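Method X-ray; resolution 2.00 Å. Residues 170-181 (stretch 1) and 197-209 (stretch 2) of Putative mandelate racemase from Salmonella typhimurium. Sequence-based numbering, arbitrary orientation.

Stretch 1 (170-181) AIKVDTVAMDRH
Stretch 2 (197-209) ILRLGYDRMAAIR

How do the two backbones run? Residues 170-173 form a strand with extended phi/psi (Ile171 -137/153), after which the chain turns through Thr175 (-92/-1) and Val176 (-101/-36) as a loop. Residues 197-209 are helix, nearly antiparallel to the strand at 169°, with the axes 10.9 Å apart at closest approach. The register pairs Val176 CA with Gly201 CA at 4.5 Å and Ile171 CA with Ile208 CA at 9.5 Å.

What does the helix offer the loop before Gly201? Leu198 (m, t) points CA-to-CB away, yet its CD2 comes back to 4.0 Å from Val176 CG1 (Val176 chi1 t), an apolar contact. Leu200 (t, p) lays CD2 against the loop backbone, 4.0 Å from Arg180 N.

Why can the chains come so close at Gly201? It has no side chain, and an ideal CB would lie 2.6 Å from Val176 CG2, a clash. Gly201 CA makes a CA-H...O contact with Thr175 O at 3.2 Å. Thr175, with chi1 p, donates from OG1 to Gly201 O at 2.9 Å, and that carbonyl also accepts from Met205 N at 3.0 Å.

What does Arg204 bind in the loop? Arg204 (m, t, t, chi4 176°) extends its guanidinium among backbone carbonyls lying near its plane. Arg204 NH1 donates to Thr175 O at 2.8 Å and Met178 O at 2.7 Å; Arg204 NH2 donates to Asp179 O at 3.1 Å and, weakly, Met178 O at 3.2 Å. One cation thus gathers three carbonyls.

How does the helix meet the strand and the loop's start? Met205 (t, p, p) brings CE to 3.4 Å from Thr175 OG1 and SD to 3.8 Å from Val173 CG1. Ile208 (m, t) directs its CA-to-CB bond toward stretch 1, its CD1 3.8 Å from Val173 CG1 (chi1 p) and its CG2 4.0 Å from Ile171 CD1 (chi1 p, chi2 97°), closing an apolar seam.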

# COMPACT_ATOMS: atom_id res chain seq x y z
N ALA A 170 10.50 -22.43 -32.59
CA ALA A 170 9.86 -21.22 -32.11
C ALA A 170 10.11 -20.07 -33.06
O ALA A 170 11.15 -20.01 -33.73
CB ALA A 170 10.34 -20.87 -30.71
N ILE A 171 9.13 -19.18 -33.12
CA ILE A 171 9.15 -18.04 -34.01
C ILE A 171 8.65 -16.82 -33.24
O ILE A 171 7.88 -16.95 -32.28
CB ILE A 171 8.27 -18.29 -35.29
CG1 ILE A 171 6.79 -18.45 -34.95
CG2 ILE A 171 8.76 -19.54 -36.07
CD1 ILE A 171 5.96 -17.18 -35.10
N LYS A 172 9.10 -15.64 -33.65
CA LYS A 172 8.49 -14.39 -33.21
C LYS A 172 8.04 -13.53 -34.39
O LYS A 172 8.69 -13.50 -35.44
CB LYS A 172 9.47 -13.60 -32.35
CG LYS A 172 8.93 -12.23 -31.92
CD LYS A 172 9.90 -11.58 -30.95
CE LYS A 172 10.89 -10.68 -31.64
NZ LYS A 172 11.90 -10.22 -30.60
N VAL A 173 6.95 -12.80 -34.19
CA VAL A 173 6.33 -12.07 -35.28
C VAL A 173 5.53 -10.90 -34.74
O VAL A 173 4.81 -11.04 -33.75
CB VAL A 173 5.43 -13.03 -36.11
CG1 VAL A 173 4.30 -13.61 -35.26
CG2 VAL A 173 4.92 -12.33 -37.35
N ASP A 174 5.67 -9.75 -35.39
CA ASP A 174 4.77 -8.63 -35.21
C ASP A 174 3.74 -8.67 -36.33
O ASP A 174 4.05 -8.30 -37.46
CB ASP A 174 5.57 -7.31 -35.26
CG ASP A 174 4.72 -6.07 -34.97
OD1 ASP A 174 3.47 -6.11 -35.09
OD2 ASP A 174 5.33 -5.03 -34.61
N THR A 175 2.52 -9.11 -36.01
CA THR A 175 1.47 -9.25 -37.02
C THR A 175 0.59 -8.01 -37.18
O THR A 175 -0.32 -8.01 -38.01
CB THR A 175 0.55 -10.42 -36.71
OG1 THR A 175 -0.10 -10.20 -35.45
CG2 THR A 175 1.32 -11.73 -36.71
N VAL A 176 0.85 -6.95 -36.40
CA VAL A 176 -0.03 -5.78 -36.38
C VAL A 176 0.48 -4.59 -37.22
O VAL A 176 -0.31 -3.88 -37.85
CB VAL A 176 -0.40 -5.35 -34.92
CG1 VAL A 176 -1.16 -4.04 -34.89
CG2 VAL A 176 -1.25 -6.40 -34.28
N ALA A 177 1.80 -4.40 -37.23
CA ALA A 177 2.40 -3.13 -37.67
C ALA A 177 2.59 -3.03 -39.20
O ALA A 177 2.95 -1.97 -39.72
CB ALA A 177 3.72 -2.89 -36.95
N MET A 178 2.33 -4.12 -39.92
CA MET A 178 2.23 -4.06 -41.37
C MET A 178 0.76 -3.90 -41.72
O MET A 178 -0.06 -4.72 -41.29
CB MET A 178 2.76 -5.35 -42.01
CG MET A 178 3.08 -5.26 -43.52
SD MET A 178 4.67 -4.48 -43.86
CE MET A 178 5.82 -5.67 -43.17
N ASP A 179 0.40 -2.88 -42.49
CA ASP A 179 -0.99 -2.79 -42.97
C ASP A 179 -1.26 -3.79 -44.10
O ASP A 179 -0.39 -4.60 -44.44
CB ASP A 179 -1.42 -1.35 -43.34
CG ASP A 179 -0.73 -0.82 -44.59
OD1 ASP A 179 -0.00 -1.56 -45.27
OD2 ASP A 179 -0.91 0.38 -44.89
N ARG A 180 -2.44 -3.72 -44.71
CA ARG A 180 -2.78 -4.69 -45.74
C ARG A 180 -2.05 -4.39 -47.05
O ARG A 180 -2.01 -5.22 -47.94
CB ARG A 180 -4.30 -4.77 -45.96
CG ARG A 180 -4.95 -3.45 -46.33
CD ARG A 180 -6.38 -3.37 -45.82
NE ARG A 180 -7.35 -3.41 -46.90
CZ ARG A 180 -7.88 -2.33 -47.49
NH1 ARG A 180 -7.52 -1.11 -47.10
NH2 ARG A 180 -8.76 -2.47 -48.47
N HIS A 181 -1.44 -3.21 -47.13
CA HIS A 181 -0.78 -2.75 -48.34
C HIS A 181 0.74 -2.88 -48.29
O HIS A 181 1.42 -2.61 -49.26
CB HIS A 181 -1.17 -1.30 -48.63
CG HIS A 181 -2.65 -1.11 -48.79
ND1 HIS A 181 -3.35 -0.14 -48.10
CD2 HIS A 181 -3.56 -1.78 -49.54
CE1 HIS A 181 -4.63 -0.22 -48.43
NE2 HIS A 181 -4.78 -1.21 -49.30
N ILE A 197 -8.38 -3.06 -37.56
CA ILE A 197 -6.95 -2.84 -37.38
C ILE A 197 -6.29 -4.05 -36.72
O ILE A 197 -5.25 -4.53 -37.18
CB ILE A 197 -6.68 -1.54 -36.59
CG1 ILE A 197 -7.33 -0.36 -37.32
CG2 ILE A 197 -5.20 -1.31 -36.43
CD1 ILE A 197 -7.25 0.97 -36.60
N LEU A 198 -6.93 -4.58 -35.68
CA LEU A 198 -6.34 -5.65 -34.88
C LEU A 198 -6.75 -7.04 -35.38
O LEU A 198 -6.06 -8.02 -35.12
CB LEU A 198 -6.71 -5.49 -33.40
CG LEU A 198 -6.03 -4.32 -32.69
CD1 LEU A 198 -6.55 -4.20 -31.28
CD2 LEU A 198 -4.49 -4.47 -32.70
N ARG A 199 -7.87 -7.11 -36.09
CA ARG A 199 -8.39 -8.38 -36.63
C ARG A 199 -7.43 -8.99 -37.65
O ARG A 199 -7.22 -10.21 -37.67
CB ARG A 199 -9.77 -8.12 -37.27
CG ARG A 199 -10.39 -9.28 -38.05
CD ARG A 199 -10.98 -10.33 -37.15
NE ARG A 199 -11.63 -9.79 -35.96
CZ ARG A 199 -11.68 -10.42 -34.79
NH1 ARG A 199 -11.12 -11.62 -34.65
NH2 ARG A 199 -12.29 -9.85 -33.75
N LEU A 200 -6.84 -8.12 -38.47
CA LEU A 200 -5.77 -8.48 -39.38
C LEU A 200 -4.59 -9.16 -38.67
O LEU A 200 -4.18 -10.26 -39.04
CB LEU A 200 -5.29 -7.24 -40.14
CG LEU A 200 -4.21 -7.43 -41.21
CD1 LEU A 200 -4.65 -8.46 -42.28
CD2 LEU A 200 -3.89 -6.09 -41.86
N GLY A 201 -4.05 -8.48 -37.66
CA GLY A 201 -3.06 -9.06 -36.75
C GLY A 201 -3.46 -10.41 -36.19
O GLY A 201 -2.66 -11.34 -36.22
N TYR A 202 -4.69 -10.52 -35.68
CA TYR A 202 -5.17 -11.80 -35.15
C TYR A 202 -5.23 -12.91 -36.21
O TYR A 202 -4.88 -14.06 -35.92
CB TYR A 202 -6.57 -11.66 -34.54
CG TYR A 202 -7.14 -13.00 -34.16
CD1 TYR A 202 -6.78 -13.61 -32.96
CD2 TYR A 202 -8.02 -13.68 -35.01
CE1 TYR A 202 -7.27 -14.86 -32.62
CE2 TYR A 202 -8.50 -14.93 -34.68
CZ TYR A 202 -8.14 -15.51 -33.49
OH TYR A 202 -8.62 -16.74 -33.15
N ASP A 203 -5.71 -12.56 -37.40
CA ASP A 203 -5.86 -13.55 -38.50
C ASP A 203 -4.50 -14.05 -38.98
O ASP A 203 -4.33 -15.24 -39.23
CB ASP A 203 -6.62 -12.95 -39.68
CG ASP A 203 -8.10 -12.76 -39.40
OD1 ASP A 203 -8.65 -13.41 -38.47
OD2 ASP A 203 -8.70 -11.94 -40.10
N ARG A 204 -3.54 -13.14 -39.12
CA ARG A 204 -2.16 -13.54 -39.41
C ARG A 204 -1.62 -14.49 -38.33
O ARG A 204 -1.05 -15.55 -38.63
CB ARG A 204 -1.24 -12.33 -39.54
CG ARG A 204 -1.47 -11.49 -40.79
CD ARG A 204 -1.03 -10.08 -40.54
NE ARG A 204 -0.92 -9.29 -41.77
CZ ARG A 204 -0.63 -7.99 -41.80
NH1 ARG A 204 -0.43 -7.32 -40.68
NH2 ARG A 204 -0.55 -7.36 -42.97
N MET A 205 -1.84 -14.13 -37.07
CA MET A 205 -1.31 -14.92 -35.96
C MET A 205 -1.99 -16.29 -35.87
O MET A 205 -1.33 -17.30 -35.58
CB MET A 205 -1.44 -14.13 -34.65
CG MET A 205 -0.68 -14.74 -33.50
SD MET A 205 1.02 -14.18 -33.44
CE MET A 205 0.79 -12.45 -33.04
N ALA A 206 -3.29 -16.35 -36.14
CA ALA A 206 -4.03 -17.60 -36.04
C ALA A 206 -3.67 -18.53 -37.20
O ALA A 206 -3.67 -19.76 -37.06
CB ALA A 206 -5.55 -17.33 -36.00
N ALA A 207 -3.36 -17.92 -38.35
CA ALA A 207 -2.81 -18.63 -39.52
C ALA A 207 -1.49 -19.33 -39.20
O ALA A 207 -1.29 -20.49 -39.54
CB ALA A 207 -2.62 -17.64 -40.69
N ILE A 208 -0.58 -18.62 -38.53
CA ILE A 208 0.66 -19.25 -38.06
C ILE A 208 0.38 -20.45 -37.15
O ILE A 208 0.89 -21.54 -37.40
CB ILE A 208 1.62 -18.24 -37.38
CG1 ILE A 208 2.04 -17.16 -38.37
CG2 ILE A 208 2.84 -18.97 -36.82
CD1 ILE A 208 2.75 -15.97 -37.73
N ARG A 209 -0.44 -20.26 -36.12
CA ARG A 209 -0.71 -21.32 -35.14
C ARG A 209 -1.35 -22.56 -35.80
O ARG A 209 -1.04 -23.71 -35.43
CB ARG A 209 -1.58 -20.80 -33.98
CG ARG A 209 -2.11 -21.88 -32.99
CD ARG A 209 -0.99 -22.69 -32.31
NE ARG A 209 -0.29 -21.92 -31.28
CZ ARG A 209 1.00 -22.02 -31.00
NH1 ARG A 209 1.78 -22.87 -31.66
NH2 ARG A 209 1.52 -21.25 -30.03